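Local atomic coordinates of 361aa long hypothetical D-aminopeptidase (Pyrococcus horikoshii, PDB entry 2DRH), a protein that is of unknown function but is probably an aminopeptidase of the DmpA-like S58 type. Residues Met1-Leu6 and Ile323-Leu328; Arg18-Asp23 and Glu163-Gly168; Thr50-Ile55 and Ile97-Leu102; Lys64-Ala69 and Thr91-Ile96; Phe179-Gly184 and Gly210-Leu215. All blocks are in the same frame, centred on the assembly; numbering follows the deposited sequence.

Contact 1. Residues Met1-Leu6 and Ile323-Leu328; sequences MKAQEL and IINSLL
N325 supplies the polar grip between the chain start and the last turns of helix 309-328. Its CG stands anti to the carbonyl carbon (chi1 -68°), so the amide leans toward the loop, where OD1 takes the backbone N-H of A3 (A3 N to N325 OD1 2.8 Å) nearly along its C=O axis. The aliphatic chain of K2, bent at three successive torsions, crosses that amide at about a right angle, with K2 CE 3.2 Å from N325 CG. The bends carry the buried ammonium past N325 to a salt bridge with E167. The N-terminal segment, a loop ending in a 3-10 turn at Q4-L6, thus lies against a long helix near the C-terminal end of the chain, with 316 residues between the two segments. One turn on from N325, L328 points at the loop: its CD1 fits beside the backbone of A3, 4.0 Å from A3 CB, while its CD2 meets L6 CD1 tip to tip at a tight 3.4 Å. L349 of helix 346-355 also packs on L328. The other side is looser. The side chain of M1 turns off the helix and is exposed, as is E5, whose OE2 accepts a weak hydrogen bond from K2 N.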
# COMPACT_ATOMS: atom_id res chain seq x y z
N MET A 1 12.45 37.58 -0.03
CA MET A 1 13.15 36.66 0.91
C MET A 1 12.20 35.61 1.48
O MET A 1 11.46 34.97 0.74
CB MET A 1 13.79 37.45 2.06
CG MET A 1 13.67 38.96 1.92
SD MET A 1 11.96 39.51 2.06
CE MET A 1 12.04 40.46 3.57
N LYS A 2 12.21 35.45 2.80
CA LYS A 2 11.36 34.47 3.46
C LYS A 2 10.18 35.12 4.17
O LYS A 2 10.23 36.29 4.53
CB LYS A 2 12.19 33.66 4.47
CG LYS A 2 13.54 33.20 3.94
CD LYS A 2 13.42 32.16 2.85
CE LYS A 2 13.09 30.79 3.42
NZ LYS A 2 14.21 30.24 4.24
N ALA A 3 9.12 34.34 4.38
CA ALA A 3 7.91 34.83 5.04
C ALA A 3 8.17 35.53 6.37
O ALA A 3 7.49 36.50 6.70
CB ALA A 3 6.94 33.67 5.24
N GLN A 4 9.14 35.04 7.13
CA GLN A 4 9.46 35.63 8.43
C GLN A 4 9.73 37.13 8.29
O GLN A 4 9.01 37.95 8.86
CB GLN A 4 10.69 34.96 9.05
CG GLN A 4 10.56 33.45 9.24
CD GLN A 4 9.42 33.06 10.15
OE1 GLN A 4 9.30 33.57 11.27
NE2 GLN A 4 8.57 32.15 9.68
N GLU A 5 10.76 37.47 7.53
CA GLU A 5 11.16 38.85 7.30
C GLU A 5 10.03 39.73 6.73
O GLU A 5 10.22 40.93 6.53
CB GLU A 5 12.36 38.91 6.35
CG GLU A 5 13.56 38.06 6.76
CD GLU A 5 13.44 36.61 6.31
OE1 GLU A 5 12.58 35.87 6.85
OE2 GLU A 5 14.21 36.20 5.40
N LEU A 6 8.87 39.13 6.47
CA LEU A 6 7.73 39.87 5.95
C LEU A 6 6.61 39.94 6.98
O LEU A 6 5.54 40.48 6.71
CB LEU A 6 7.19 39.21 4.67
CG LEU A 6 8.02 39.36 3.40
CD1 LEU A 6 7.27 38.75 2.24
CD2 LEU A 6 8.29 40.83 3.13
N ILE A 323 6.83 26.18 0.95
CA ILE A 323 6.19 26.39 -0.34
C ILE A 323 6.11 27.88 -0.62
O ILE A 323 6.50 28.34 -1.70
CB ILE A 323 4.77 25.79 -0.38
CG1 ILE A 323 4.87 24.26 -0.33
CG2 ILE A 323 4.04 26.24 -1.65
CD1 ILE A 323 3.53 23.55 -0.20
N ILE A 324 5.62 28.64 0.36
CA ILE A 324 5.51 30.09 0.19
C ILE A 324 6.89 30.71 -0.08
O ILE A 324 7.04 31.53 -1.00
CB ILE A 324 4.87 30.74 1.44
CG1 ILE A 324 3.45 30.19 1.64
CG2 ILE A 324 4.84 32.25 1.30
CD1 ILE A 324 2.57 30.25 0.40
N ASN A 325 7.89 30.31 0.69
CA ASN A 325 9.25 30.83 0.50
C ASN A 325 9.77 30.57 -0.91
O ASN A 325 10.57 31.35 -1.43
CB ASN A 325 10.21 30.22 1.54
CG ASN A 325 9.92 30.69 2.95
OD1 ASN A 325 9.54 31.83 3.15
ND2 ASN A 325 10.10 29.81 3.93
N SER A 326 9.34 29.47 -1.53
CA SER A 326 9.78 29.16 -2.88
C SER A 326 9.25 30.22 -3.83
O SER A 326 9.85 30.49 -4.87
CB SER A 326 9.29 27.77 -3.33
OG SER A 326 7.91 27.79 -3.67
N LEU A 327 8.13 30.83 -3.47
CA LEU A 327 7.53 31.89 -4.29
C LEU A 327 8.21 33.23 -3.96
O LEU A 327 8.58 33.98 -4.86
CB LEU A 327 6.03 31.97 -4.04
CG LEU A 327 5.21 30.71 -4.34
CD1 LEU A 327 3.77 30.92 -3.89
CD2 LEU A 327 5.26 30.40 -5.82
N LEU A 328 8.36 33.50 -2.67
CA LEU A 328 8.99 34.74 -2.21
C LEU A 328 10.45 34.86 -2.66
O LEU A 328 10.96 35.96 -2.85
CB LEU A 328 8.93 34.81 -0.68
CG LEU A 328 7.57 35.10 -0.03
CD1 LEU A 328 7.64 34.91 1.48
CD2 LEU A 328 7.16 36.51 -0.38

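Contact 2. Residues Arg18-Asp23 and Glu163-Gly168; sequences RNKITD and EDFEEG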
# COMPACT_ATOMS: atom_id res chain seq x y z
N ARG A 18 18.59 29.07 10.88
CA ARG A 18 18.64 29.47 9.47
C ARG A 18 17.26 29.39 8.81
O ARG A 18 17.04 29.95 7.74
CB ARG A 18 19.62 28.58 8.72
CG ARG A 18 20.90 28.26 9.49
CD ARG A 18 21.78 27.24 8.77
NE ARG A 18 22.56 27.83 7.69
CZ ARG A 18 23.85 28.15 7.78
NH1 ARG A 18 24.51 27.92 8.91
NH2 ARG A 18 24.47 28.69 6.75
N ASN A 19 16.33 28.69 9.46
CA ASN A 19 14.99 28.49 8.93
C ASN A 19 15.13 27.81 7.56
O ASN A 19 14.55 28.25 6.56
CB ASN A 19 14.22 29.81 8.81
CG ASN A 19 12.74 29.58 8.50
OD1 ASN A 19 12.15 28.59 8.93
ND2 ASN A 19 12.13 30.52 7.77
N LYS A 20 15.93 26.75 7.54
CA LYS A 20 16.18 25.96 6.35
C LYS A 20 16.35 24.51 6.79
O LYS A 20 16.63 24.24 7.96
CB LYS A 20 17.46 26.42 5.65
CG LYS A 20 17.39 27.78 4.97
CD LYS A 20 18.78 28.16 4.45
CE LYS A 20 18.78 29.49 3.71
NZ LYS A 20 18.23 29.38 2.32
N ILE A 21 16.17 23.59 5.85
CA ILE A 21 16.30 22.17 6.16
C ILE A 21 17.66 21.82 6.79
O ILE A 21 17.77 20.86 7.55
CB ILE A 21 16.09 21.31 4.89
CG1 ILE A 21 15.98 19.83 5.28
CG2 ILE A 21 17.23 21.54 3.91
CD1 ILE A 21 15.62 18.91 4.12
N THR A 22 18.68 22.62 6.48
CA THR A 22 20.02 22.39 7.02
C THR A 22 20.15 22.74 8.50
O THR A 22 21.24 22.65 9.07
CB THR A 22 21.08 23.18 6.24
OG1 THR A 22 20.66 24.55 6.12
CG2 THR A 22 21.27 22.59 4.85
N ASP A 23 19.05 23.16 9.12
CA ASP A 23 19.08 23.45 10.54
C ASP A 23 19.18 22.09 11.21
O ASP A 23 19.46 21.98 12.41
CB ASP A 23 17.81 24.19 10.99
CG ASP A 23 17.90 25.68 10.75
OD1 ASP A 23 18.97 26.25 11.02
OD2 ASP A 23 16.90 26.28 10.30
N GLU A 163 25.61 23.97 4.28
CA GLU A 163 24.62 24.55 5.19
C GLU A 163 23.80 25.66 4.55
O GLU A 163 22.56 25.63 4.57
CB GLU A 163 25.32 25.10 6.43
CG GLU A 163 26.10 24.07 7.26
CD GLU A 163 27.13 23.29 6.46
OE1 GLU A 163 27.90 23.90 5.69
OE2 GLU A 163 27.17 22.04 6.61
N ASP A 164 24.48 26.66 4.01
CA ASP A 164 23.83 27.79 3.38
C ASP A 164 23.52 27.38 1.93
O ASP A 164 24.33 26.72 1.28
CB ASP A 164 24.76 29.00 3.41
CG ASP A 164 24.08 30.29 2.98
OD1 ASP A 164 23.17 30.77 3.70
OD2 ASP A 164 24.47 30.84 1.93
N PHE A 165 22.35 27.75 1.44
CA PHE A 165 21.99 27.43 0.07
C PHE A 165 20.91 28.38 -0.41
O PHE A 165 20.02 28.76 0.34
CB PHE A 165 21.53 25.97 -0.05
CG PHE A 165 20.24 25.67 0.66
CD1 PHE A 165 19.02 25.83 0.01
CD2 PHE A 165 20.24 25.21 1.97
CE1 PHE A 165 17.82 25.54 0.66
CE2 PHE A 165 19.05 24.92 2.63
CZ PHE A 165 17.83 25.08 1.97
N GLU A 166 21.02 28.80 -1.67
CA GLU A 166 20.06 29.72 -2.25
C GLU A 166 18.71 29.07 -2.49
O GLU A 166 18.61 27.85 -2.66
CB GLU A 166 20.60 30.27 -3.57
CG GLU A 166 21.88 31.07 -3.42
CD GLU A 166 22.30 31.72 -4.72
OE1 GLU A 166 22.52 30.99 -5.71
OE2 GLU A 166 22.41 32.97 -4.76
N GLU A 167 17.66 29.89 -2.49
CA GLU A 167 16.31 29.42 -2.72
C GLU A 167 15.72 30.17 -3.90
O GLU A 167 16.27 31.18 -4.33
CB GLU A 167 15.46 29.63 -1.45
CG GLU A 167 15.91 28.72 -0.30
CD GLU A 167 15.08 28.89 0.96
OE1 GLU A 167 13.84 28.98 0.86
OE2 GLU A 167 15.68 28.92 2.06
N GLY A 168 14.61 29.67 -4.44
CA GLY A 168 14.00 30.33 -5.59
C GLY A 168 14.28 29.59 -6.88
O GLY A 168 14.31 28.36 -6.90
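Two irregular segments meet here, the loop and 3-10 turn leading into strand 28-36 and the connection that follows helix 151-160; hydrogen bonds and salt bridges join them, with the F165 ring packed against K20 and I21. K20 carries the contact. Its chain runs extended as far as CE and turns only at chi4 (-78°), which brings NZ to two acceptors: the carbonyl of F165, met nearly along its C=O axis (K20 NZ to F165 O 2.7 Å), and E167, whose OE2 offers its anti lone pair in a short salt bridge (K20 NZ to E167 OE2 2.6 Å). The same ammonium stands over one face of the F165 ring, 4.2 Å from the centroid and 10° off the normal, a cation-pi contact. E167 OE2 is shared with K2, so two lysines probably keep this buried carboxylate ionised. Within 18-23, D23 folds back and ties the turn together: OD1 takes R18 N on its syn lone pair, while OD2 takes K20 N from above the carboxylate plane and also bonds S189. Toward solvent, E163 CB lies over one face of the R18 guanidinium, and R18 NH2 makes a long salt bridge to D164 OD1. T22 OG1, set between its own backbone N and carbonyl carbon (chi1 50°), gives its proton to an in-plane lone pair of the E163 carbonyl, T22 OG1 to E163 O 2.7 Å.

Contact 3. Residues Thr50-Ile55 and Ile97-Leu102; sequences TGVTAI and ILTNTL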
# COMPACT_ATOMS: atom_id res chain seq x y z
N THR A 50 16.78 24.90 -16.50
CA THR A 50 16.65 23.72 -15.67
C THR A 50 17.83 23.62 -14.71
O THR A 50 18.56 24.59 -14.52
CB THR A 50 16.54 22.45 -16.56
OG1 THR A 50 16.19 21.32 -15.76
CG2 THR A 50 17.86 22.16 -17.26
N GLY A 51 18.01 22.46 -14.09
CA GLY A 51 19.12 22.31 -13.16
C GLY A 51 19.04 21.07 -12.31
O GLY A 51 18.22 20.18 -12.56
N VAL A 52 19.88 21.02 -11.28
CA VAL A 52 19.95 19.88 -10.38
C VAL A 52 20.16 20.36 -8.95
O VAL A 52 20.90 21.31 -8.69
CB VAL A 52 21.13 18.95 -10.76
CG1 VAL A 52 21.26 17.82 -9.74
CG2 VAL A 52 20.92 18.38 -12.15
N THR A 53 19.49 19.69 -8.01
CA THR A 53 19.62 20.03 -6.60
C THR A 53 19.91 18.73 -5.84
O THR A 53 19.22 17.72 -6.02
CB THR A 53 18.33 20.66 -6.04
OG1 THR A 53 18.09 21.92 -6.67
CG2 THR A 53 18.46 20.87 -4.53
N ALA A 54 20.94 18.77 -5.00
CA ALA A 54 21.33 17.60 -4.22
C ALA A 54 21.13 17.82 -2.73
O ALA A 54 21.46 18.87 -2.20
CB ALA A 54 22.79 17.27 -4.51
N ILE A 55 20.57 16.82 -2.05
CA ILE A 55 20.36 16.90 -0.61
C ILE A 55 21.09 15.71 0.01
O ILE A 55 20.81 14.56 -0.31
CB ILE A 55 18.85 16.82 -0.21
CG1 ILE A 55 18.05 17.95 -0.88
CG2 ILE A 55 18.71 16.94 1.30
CD1 ILE A 55 17.40 17.56 -2.19
N ILE A 97 18.63 13.44 -5.10
CA ILE A 97 18.75 14.28 -6.27
C ILE A 97 17.40 14.67 -6.87
O ILE A 97 16.49 13.84 -6.99
CB ILE A 97 19.59 13.57 -7.37
CG1 ILE A 97 20.95 13.15 -6.80
CG2 ILE A 97 19.78 14.49 -8.57
CD1 ILE A 97 21.84 14.32 -6.42
N LEU A 98 17.30 15.94 -7.23
CA LEU A 98 16.09 16.47 -7.83
C LEU A 98 16.50 17.09 -9.16
O LEU A 98 17.57 17.69 -9.27
CB LEU A 98 15.47 17.54 -6.93
CG LEU A 98 15.30 17.15 -5.45
CD1 LEU A 98 14.56 18.25 -4.71
CD2 LEU A 98 14.55 15.84 -5.34
N THR A 99 15.65 16.93 -10.17
CA THR A 99 15.91 17.49 -11.49
C THR A 99 14.62 17.48 -12.30
O THR A 99 13.54 17.28 -11.75
CB THR A 99 17.01 16.73 -12.23
OG1 THR A 99 17.37 17.46 -13.41
CG2 THR A 99 16.56 15.32 -12.61
N ASN A 100 14.70 17.70 -13.61
CA ASN A 100 13.48 17.71 -14.41
C ASN A 100 13.08 16.29 -14.80
O ASN A 100 13.91 15.37 -14.83
CB ASN A 100 13.63 18.60 -15.65
CG ASN A 100 14.58 18.03 -16.69
OD1 ASN A 100 14.27 17.03 -17.34
ND2 ASN A 100 15.74 18.65 -16.84
N THR A 101 11.80 16.12 -15.11
CA THR A 101 11.26 14.81 -15.47
C THR A 101 12.09 13.99 -16.45
O THR A 101 12.37 12.82 -16.19
CB THR A 101 9.84 14.94 -16.05
OG1 THR A 101 9.07 15.79 -15.20
CG2 THR A 101 9.17 13.55 -16.12
N LEU A 102 12.47 14.58 -17.58
CA LEU A 102 13.22 13.85 -18.59
C LEU A 102 14.71 13.68 -18.33
O LEU A 102 15.39 13.01 -19.10
CB LEU A 102 12.99 14.48 -19.96
CG LEU A 102 11.79 13.99 -20.78
CD1 LEU A 102 10.59 13.76 -19.90
CD2 LEU A 102 11.48 15.00 -21.87
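Side chains interlock on both faces of this antiparallel strand pair, whose short axes run 4.8 Å apart at 165°. T53 and L98 form the hydrogen-bonded pair, T53 N to L98 O at 3.0 Å and L98 N to T53 O at 2.9 Å; A54 and I97 form the adjoining non-hydrogen-bonded pair. On the face of A54 and I97 the small alanine leaves room for its neighbour. I97 CG1 stands beside its own backbone N and chi2 (-66°) folds the chain so that CD1 comes over the alanine, 3.6 Å from A54 CB. The other branch, I97 CG2, reaches V52 CG1 at 3.8 Å, so the isoleucine straddles two residues of the facing strand. V52 also lies alongside T99, both pointing the same way. On the face of T53 and L98 the L98 side chain stands up, and the end of I55 comes back obliquely against it, I55 CD1 to L98 CD1 3.9 Å. Toward T50 the main-chain ladder gives way to side-chain bonds: T99 OG1 donates to G51 O, and N100 ND2, its amide nearly coplanar with the bond, donates to T50 OG1 (2.9 Å). The pair occupies the middle of the four-stranded mixed sheet, between strands 28-36 and 132-136; A157 of helix 151-160 packs on V52 and A54, and A107 and L111 of helix 104-118 cover I97.

Contact 4. Residues Lys64-Ala69 and Thr91-Ile96; sequences KEKVLA and TIETPI
K66 lays its aliphatic chain alongside E93, both side chains pointing the same way, with K66 CG 3.7 Å from E93 CB. Bends at chi2 and chi4 bring its ammonium to the carboxylate in a salt bridge, though the hydrogen bond within it is weak and the position of E93 OE1 is uncertain. Within the larger mixed sheet, strand 65-73 pairs here with the short strand 91-92. V67 and I92 are the antiparallel hydrogen-bonded pair: I92 N reaches V67 O at 3.0 Å, nearly along the C=O axis, and the return bond from V67 N to I92 O is longer, 3.3 Å. Their side chains share a face, where V67 CG2 touches I92 CB at 3.9 Å. I92 CG1, anti to its carbonyl carbon, presses on the methyl of A69, with A69 CB to I92 CG1 a tight 3.5 Å; L86 of helix 83-89 packs on both. L68 and T91, the adjoining non-hydrogen-bonded pair, diverge but touch through L68 CD2 and T91 CG2. The buried ammonium of K66 also bonds Y63 O and H292 ND1, and E93 OE2 takes N130 N, so each charge has a further partner, which would probably favour the ionised pair.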
# COMPACT_ATOMS: atom_id res chain seq x y z
N LYS A 64 27.45 3.58 3.05
CA LYS A 64 27.97 2.74 4.12
C LYS A 64 27.28 3.08 5.44
O LYS A 64 27.16 2.23 6.32
CB LYS A 64 29.49 2.92 4.24
CG LYS A 64 30.24 2.45 3.00
CD LYS A 64 30.03 0.95 2.78
CE LYS A 64 30.56 0.50 1.42
NZ LYS A 64 31.98 0.90 1.21
N GLU A 65 26.84 4.32 5.57
CA GLU A 65 26.12 4.74 6.77
C GLU A 65 24.79 5.32 6.33
O GLU A 65 24.66 6.52 6.05
CB GLU A 65 26.94 5.77 7.57
CG GLU A 65 28.16 5.14 8.21
CD GLU A 65 28.77 6.00 9.29
OE1 GLU A 65 29.21 7.12 8.98
OE2 GLU A 65 28.81 5.53 10.46
N LYS A 66 23.80 4.44 6.27
CA LYS A 66 22.45 4.78 5.84
C LYS A 66 21.61 5.46 6.93
O LYS A 66 21.92 5.38 8.12
CB LYS A 66 21.74 3.50 5.39
CG LYS A 66 22.45 2.74 4.27
CD LYS A 66 22.20 1.25 4.40
CE LYS A 66 22.26 0.51 3.07
NZ LYS A 66 23.51 0.75 2.30
N VAL A 67 20.55 6.14 6.51
CA VAL A 67 19.66 6.78 7.46
C VAL A 67 18.29 6.14 7.28
O VAL A 67 17.94 5.73 6.17
CB VAL A 67 19.53 8.32 7.24
CG1 VAL A 67 20.89 9.00 7.43
CG2 VAL A 67 18.98 8.61 5.85
N LEU A 68 17.53 6.02 8.36
CA LEU A 68 16.19 5.44 8.27
C LEU A 68 15.32 6.45 7.54
O LEU A 68 15.48 7.66 7.73
CB LEU A 68 15.64 5.15 9.67
CG LEU A 68 16.43 4.08 10.44
CD1 LEU A 68 15.81 3.85 11.81
CD2 LEU A 68 16.44 2.78 9.65
N ALA A 69 14.41 5.98 6.70
CA ALA A 69 13.58 6.91 5.93
C ALA A 69 12.20 6.38 5.58
O ALA A 69 11.94 5.19 5.66
CB ALA A 69 14.31 7.31 4.67
N THR A 91 15.34 2.60 4.37
CA THR A 91 16.54 3.44 4.39
C THR A 91 16.85 4.20 3.11
O THR A 91 16.29 3.93 2.05
CB THR A 91 17.77 2.59 4.73
OG1 THR A 91 17.83 1.48 3.83
CG2 THR A 91 17.68 2.06 6.17
N ILE A 92 17.74 5.19 3.25
CA ILE A 92 18.23 6.00 2.14
C ILE A 92 19.75 5.82 2.20
O ILE A 92 20.36 5.99 3.26
CB ILE A 92 17.86 7.49 2.31
CG1 ILE A 92 16.39 7.70 1.93
CG2 ILE A 92 18.76 8.36 1.45
CD1 ILE A 92 15.92 9.14 2.00
N GLU A 93 20.35 5.47 1.06
CA GLU A 93 21.79 5.19 1.01
C GLU A 93 22.55 5.98 -0.03
O GLU A 93 23.65 5.60 -0.43
CB GLU A 93 22.01 3.70 0.76
CG GLU A 93 21.23 3.15 -0.43
CD GLU A 93 21.45 1.67 -0.66
OE1 GLU A 93 21.42 0.89 0.33
OE2 GLU A 93 21.64 1.27 -1.83
N THR A 94 21.95 7.08 -0.47
CA THR A 94 22.57 7.91 -1.48
C THR A 94 22.10 9.33 -1.28
O THR A 94 21.10 9.56 -0.59
CB THR A 94 22.11 7.49 -2.90
OG1 THR A 94 20.72 7.81 -3.06
CG2 THR A 94 22.33 5.99 -3.13
N PRO A 95 22.83 10.30 -1.83
CA PRO A 95 22.34 11.67 -1.64
C PRO A 95 21.04 11.74 -2.46
O PRO A 95 20.84 10.94 -3.38
CB PRO A 95 23.47 12.54 -2.22
CG PRO A 95 24.19 11.64 -3.15
CD PRO A 95 24.17 10.30 -2.45
N ILE A 96 20.17 12.68 -2.10
CA ILE A 96 18.89 12.84 -2.78
C ILE A 96 19.02 13.85 -3.90
O ILE A 96 19.44 14.97 -3.68
CB ILE A 96 17.82 13.29 -1.79
CG1 ILE A 96 17.87 12.40 -0.54
CG2 ILE A 96 16.44 13.24 -2.45
CD1 ILE A 96 16.96 12.85 0.58

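Contact 5. Residues Phe179-Gly184 and Gly210-Leu215; sequences FEFKGG and GRREDL
R212 grips two successive carbonyls in the plane of its guanidinium: NH2 donates almost straight to E180 O (2.7 Å, 175°) and NE donates to F179 O (3.0 Å). In return E180, extended beyond CG, sends OE2 to the backbone N-H of R212 (R212 N to E180 OE2 3.0 Å), met from above the carboxylate plane; E180 OE1 is held by G233 N. A water accepts from E180 N and donates to G210 O, and W229 O and P230 O take further N-H groups of R212. Bent at chi2 and chi3, the arginine lays its guanidinium flat on the F181 ring, planes 11° apart and centres 3.9 Å apart, so stacking and cation-pi attraction act together with the in-plane bonds. The joined parts are the type I' turn of a beta hairpin, F179 and E180 both with positive phi between strands 177-178 and 181-182, and the loop after strand 198-207. Beyond the guanidinium, L215 wedges between the two phenylalanines: CD1 sits over the F179 face, 3.8 Å from the centroid, while CD2 touches F181 CE2 at 3.7 Å. G210, without a side chain, lets the F179 ring pass close by its CA, and L327 of helix 309-328 packs on both F179 and L215.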
# COMPACT_ATOMS: atom_id res chain seq x y z
N PHE A 179 1.50 28.13 -9.10
CA PHE A 179 0.37 29.06 -9.04
C PHE A 179 0.49 30.11 -10.14
O PHE A 179 0.01 31.24 -9.99
CB PHE A 179 0.34 29.75 -7.67
CG PHE A 179 0.12 28.80 -6.53
CD1 PHE A 179 -1.13 28.21 -6.33
CD2 PHE A 179 1.17 28.47 -5.68
CE1 PHE A 179 -1.32 27.30 -5.29
CE2 PHE A 179 0.98 27.56 -4.64
CZ PHE A 179 -0.26 26.97 -4.45
N GLU A 180 1.13 29.73 -11.23
CA GLU A 180 1.32 30.61 -12.38
C GLU A 180 2.18 31.83 -12.07
O GLU A 180 2.06 32.88 -12.71
CB GLU A 180 -0.02 30.98 -13.00
CG GLU A 180 -0.73 29.75 -13.53
CD GLU A 180 -2.07 30.03 -14.16
OE1 GLU A 180 -2.11 30.61 -15.27
OE2 GLU A 180 -3.09 29.66 -13.54
N PHE A 181 3.04 31.66 -11.08
CA PHE A 181 4.03 32.65 -10.68
C PHE A 181 5.30 31.81 -10.81
O PHE A 181 5.22 30.60 -11.05
CB PHE A 181 3.84 33.08 -9.23
CG PHE A 181 2.68 34.02 -9.01
CD1 PHE A 181 2.64 35.26 -9.64
CD2 PHE A 181 1.64 33.67 -8.15
CE1 PHE A 181 1.58 36.15 -9.41
CE2 PHE A 181 0.58 34.55 -7.91
CZ PHE A 181 0.55 35.79 -8.54
N LYS A 182 6.47 32.42 -10.66
CA LYS A 182 7.69 31.64 -10.76
C LYS A 182 7.76 30.72 -9.55
O LYS A 182 7.50 31.14 -8.43
CB LYS A 182 8.91 32.55 -10.79
CG LYS A 182 10.22 31.81 -11.03
CD LYS A 182 10.27 31.21 -12.43
CE LYS A 182 11.51 30.35 -12.62
NZ LYS A 182 11.56 29.27 -11.60
N GLY A 183 8.10 29.45 -9.79
CA GLY A 183 8.23 28.50 -8.70
C GLY A 183 9.70 28.22 -8.44
O GLY A 183 10.56 28.99 -8.86
N GLY A 184 9.99 27.12 -7.74
CA GLY A 184 11.38 26.78 -7.47
C GLY A 184 11.65 26.11 -6.13
O GLY A 184 10.83 25.36 -5.61
N GLY A 210 -0.23 24.07 -8.93
CA GLY A 210 -1.24 25.07 -8.67
C GLY A 210 -1.70 26.03 -9.73
O GLY A 210 -0.94 26.45 -10.60
N ARG A 211 -2.99 26.37 -9.65
CA ARG A 211 -3.64 27.33 -10.54
C ARG A 211 -3.44 28.66 -9.83
O ARG A 211 -3.29 28.69 -8.60
CB ARG A 211 -5.14 27.05 -10.65
CG ARG A 211 -5.55 25.96 -11.62
CD ARG A 211 -6.97 25.53 -11.31
NE ARG A 211 -7.70 25.07 -12.49
CZ ARG A 211 -8.12 25.86 -13.47
NH1 ARG A 211 -7.87 27.16 -13.43
NH2 ARG A 211 -8.80 25.35 -14.49
N ARG A 212 -3.45 29.75 -10.58
CA ARG A 212 -3.25 31.07 -9.99
C ARG A 212 -4.19 31.36 -8.82
O ARG A 212 -3.75 31.83 -7.76
CB ARG A 212 -3.41 32.15 -11.07
CG ARG A 212 -3.33 33.58 -10.53
CD ARG A 212 -1.97 33.87 -9.90
NE ARG A 212 -0.90 33.94 -10.88
CZ ARG A 212 -0.78 34.90 -11.79
NH1 ARG A 212 -1.68 35.88 -11.85
NH2 ARG A 212 0.22 34.88 -12.65
N GLU A 213 -5.47 31.08 -9.00
CA GLU A 213 -6.48 31.35 -7.98
C GLU A 213 -6.51 30.43 -6.76
O GLU A 213 -7.25 30.70 -5.81
CB GLU A 213 -7.87 31.39 -8.61
CG GLU A 213 -8.10 30.34 -9.69
CD GLU A 213 -7.19 30.55 -10.89
OE1 GLU A 213 -7.19 31.68 -11.44
OE2 GLU A 213 -6.48 29.61 -11.28
N ASP A 214 -5.74 29.34 -6.77
CA ASP A 214 -5.74 28.45 -5.62
C ASP A 214 -4.87 29.00 -4.48
O ASP A 214 -5.17 28.80 -3.31
CB ASP A 214 -5.24 27.06 -6.00
CG ASP A 214 -6.08 26.40 -7.09
OD1 ASP A 214 -7.32 26.56 -7.08
OD2 ASP A 214 -5.49 25.70 -7.93
N LEU A 215 -3.80 29.70 -4.85
CA LEU A 215 -2.84 30.24 -3.89
C LEU A 215 -3.45 30.77 -2.59
O LEU A 215 -4.24 31.72 -2.57
CB LEU A 215 -2.00 31.33 -4.56
CG LEU A 215 -0.86 31.95 -3.73
CD1 LEU A 215 0.06 30.87 -3.18
CD2 LEU A 215 -0.08 32.92 -4.60
O HOH W 1 1.68 27.02 -12.08

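Overall arrangement
Contacts 1 and 2, centres 12 Å apart, are joined by a shared charge: K2 NZ reaches E167 OE2 at 2.9 Å, beside the bond from K20. Helix 309-328 also ties contact 1 to contact 5, 14 Å away between centres, since L327, which does not touch the chain start, packs on L215 and F179. Contact 4 lies inside the loop closed by contact 3, and I55 O with I96 N (2.7 Å, a probable hydrogen bond) links them. Contacts 4 and 5 lie on opposite sides of the chain's centre, about 33 Å between centres. Contacts 2, 3 and 4 are nested successively within the loop closed by contact 1; contact 5, also within that loop, follows contacts 2 to 4 in series.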